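Local coordinates for putative lipoprotein (Campylobacter jejuni subsp. jejuni, PDB 4GIO), which is of unknown function but is a putative bacterial lipoprotein whose domain adopts a novel variant of the immunoglobulin fold, at residues R31-S34 / N35-E39. Numbering follows the deposited sequence.
Sequences RINS and NGYLE
Arg31 and Glu39 pair across two antiparallel strands. Their main chains exchange two hydrogen bonds, Arg31 N to Glu39 O and Glu39 N to Arg31 O, while the side chains run side by side on one face. Arg31 NH1 reaches Glu39 OE2 at 2.7 Å in a salt bridge whose hydrogen bond is weak, with OE2 at the guanidinium edge and the two planes 77° apart. A water links Glu39 OE1 to Asn33 ND2; Glu41 brings a second carboxylate near OE2, so the arginine's charge probably eases their repulsion.

On the other face, Ile32 and Leu38, the non-hydrogen-bonded pair, touch through their CD1 methyls at 3.6 Å, exposed isoleucine crossing buried leucine.

Beyond the strands, Asn33 N donates to Tyr37 O and Gly36 N to Asn33 O. Asn33 CG sits between N and carbonyl carbon (chi1 72°), setting OD1 over the turn, where this short side chain accepts Tyr37 N at 3.0 Å and, weakly, Asn35 N. Asn33 to Gly36 form a type I turn, and Gly36, whose positive phi of 98° would press a CB on the preceding carbonyl oxygen, is the G1 bulge of a 3:5 beta hairpin joining strands 25-32 and 38-44 at the surface of this immunoglobulin-like domain.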
ATOM      1  N   ARG A  31      11.953   1.906   0.285  1.00 19.35           N
ATOM      2  CA  ARG A  31      13.328   2.295  -0.076  1.00 19.47           C
ATOM      3  C   ARG A  31      13.365   2.915  -1.480  1.00 19.04           C
ATOM      4  O   ARG A  31      12.451   2.707  -2.308  1.00 17.22           O
ATOM      5  CB  ARG A  31      14.242   1.097   0.051  1.00 19.68           C
ATOM      6  CG  ARG A  31      13.949   0.095  -0.979  1.00 22.11           C
ATOM      7  CD  ARG A  31      14.727  -1.183  -0.733  1.00 30.94           C
ATOM      8  NE  ARG A  31      15.173  -1.594  -2.044  1.00 40.93           N
ATOM      9  CZ  ARG A  31      14.387  -2.189  -2.919  1.00 41.61           C
ATOM     10  NH1 ARG A  31      13.150  -2.470  -2.558  1.00 43.24           N
ATOM     11  NH2 ARG A  31      14.845  -2.500  -4.129  1.00 44.39           N
ATOM     12  N   ILE A  32      14.430   3.633  -1.772  1.00 18.24           N
ATOM     13  CA  ILE A  32      14.593   4.152  -3.075  1.00 19.33           C
ATOM     14  C   ILE A  32      15.473   3.143  -3.810  1.00 19.57           C
ATOM     15  O   ILE A  32      16.508   2.757  -3.281  1.00 20.19           O
ATOM     16  CB  ILE A  32      15.331   5.539  -3.048  1.00 19.92           C
ATOM     17  CG1 ILE A  32      14.629   6.537  -2.110  1.00 20.53           C
ATOM     18  CG2 ILE A  32      15.541   6.108  -4.465  1.00 21.17           C
ATOM     19  CD1 ILE A  32      13.202   6.771  -2.380  1.00 22.55           C
ATOM     20  N   ASN A  33      15.042   2.691  -4.993  1.00 17.80           N
ATOM     21  CA  ASN A  33      15.740   1.633  -5.687  1.00 17.57           C
ATOM     22  C   ASN A  33      16.946   2.245  -6.436  1.00 17.55           C
ATOM     23  O   ASN A  33      17.163   3.485  -6.395  1.00 17.44           O
ATOM     24  CB  ASN A  33      14.763   0.776  -6.583  1.00 15.31           C
ATOM     25  CG  ASN A  33      14.265   1.499  -7.839  1.00 17.01           C
ATOM     26  OD1 ASN A  33      14.807   2.527  -8.319  1.00 16.79           O
ATOM     27  ND2 ASN A  33      13.221   0.920  -8.424  1.00 13.23           N
ATOM     28  N   SER A  34      17.710   1.409  -7.100  1.00 18.18           N
ATOM     29  CA  SER A  34      18.965   1.883  -7.704  1.00 18.80           C
ATOM     30  C   SER A  34      18.710   2.670  -9.017  1.00 19.39           C
ATOM     31  O   SER A  34      19.633   3.347  -9.528  1.00 19.99           O
ATOM     32  CB  SER A  34      19.928   0.708  -7.890  1.00 17.74           C
ATOM     33  OG  SER A  34      19.361  -0.210  -8.829  1.00 16.96           O
ATOM     34  N   ASN A  35      17.474   2.674  -9.543  1.00 17.66           N
ATOM     35  CA  ASN A  35      17.117   3.653 -10.594  1.00 17.46           C
ATOM     36  C   ASN A  35      16.582   4.993 -10.028  1.00 18.85           C
ATOM     37  O   ASN A  35      16.328   5.924 -10.771  1.00 19.46           O
ATOM     38  CB  ASN A  35      16.105   3.077 -11.566  1.00 16.37           C
ATOM     39  CG  ASN A  35      16.728   2.045 -12.539  1.00 18.03           C
ATOM     40  OD1 ASN A  35      17.929   1.982 -12.694  1.00 15.19           O
ATOM     41  ND2 ASN A  35      15.885   1.198 -13.129  1.00 16.88           N
ATOM     42  N   GLY A  36      16.405   5.084  -8.716  1.00 17.89           N
ATOM     43  CA  GLY A  36      16.015   6.318  -8.126  1.00 19.58           C
ATOM     44  C   GLY A  36      14.516   6.438  -7.845  1.00 18.99           C
ATOM     45  O   GLY A  36      14.023   7.522  -7.527  1.00 19.56           O
ATOM     46  N   TYR A  37      13.813   5.318  -7.855  1.00 17.73           N
ATOM     47  CA  TYR A  37      12.344   5.315  -7.609  1.00 15.35           C
ATOM     48  C   TYR A  37      12.004   4.629  -6.275  1.00 15.58           C
ATOM     49  O   TYR A  37      12.514   3.532  -5.967  1.00 16.80           O
ATOM     50  CB  TYR A  37      11.620   4.518  -8.711  1.00 15.08           C
ATOM     51  CG  TYR A  37      11.738   5.202 -10.038  1.00 18.29           C
ATOM     52  CD1 TYR A  37      12.730   4.822 -10.946  1.00 20.77           C
ATOM     53  CD2 TYR A  37      10.919   6.275 -10.348  1.00 17.34           C
ATOM     54  CE1 TYR A  37      12.862   5.469 -12.160  1.00 24.61           C
ATOM     55  CE2 TYR A  37      11.002   6.921 -11.576  1.00 19.92           C
ATOM     56  CZ  TYR A  37      11.996   6.525 -12.457  1.00 25.82           C
ATOM     57  OH  TYR A  37      12.118   7.184 -13.615  1.00 26.47           O
ATOM     58  N   LEU A  38      11.040   5.212  -5.561  1.00 15.62           N
ATOM     59  CA  LEU A  38      10.568   4.661  -4.288  1.00 16.30           C
ATOM     60  C   LEU A  38       9.787   3.360  -4.494  1.00 15.32           C
ATOM     61  O   LEU A  38       8.931   3.260  -5.374  1.00 14.87           O
ATOM     62  CB  LEU A  38       9.692   5.699  -3.610  1.00 15.60           C
ATOM     63  CG  LEU A  38       9.047   5.316  -2.263  1.00 17.48           C
ATOM     64  CD1 LEU A  38      10.166   5.226  -1.184  1.00 17.73           C
ATOM     65  CD2 LEU A  38       7.930   6.344  -1.919  1.00 18.88           C
ATOM     66  N   GLU A  39      10.066   2.359  -3.659  1.00 15.79           N
ATOM     67  CA  GLU A  39       9.286   1.133  -3.686  1.00 16.74           C
ATOM     68  C   GLU A  39       8.860   0.865  -2.263  1.00 18.04           C
ATOM     69  O   GLU A  39       9.605   1.146  -1.299  1.00 18.05           O
ATOM     70  CB  GLU A  39      10.173  -0.018  -4.210  1.00 17.65           C
ATOM     71  CG  GLU A  39       9.476  -1.396  -4.148  1.00 24.88           C
ATOM     72  CD  GLU A  39      10.463  -2.554  -4.286  1.00 36.58           C
ATOM     73  OE1 GLU A  39      11.025  -2.708  -5.415  1.00 35.86           O
ATOM     74  OE2 GLU A  39      10.681  -3.260  -3.245  1.00 43.21           O
TER
HETATM   75  O   HOH W   1      12.436  -1.572  -7.120  1.00 26.97           O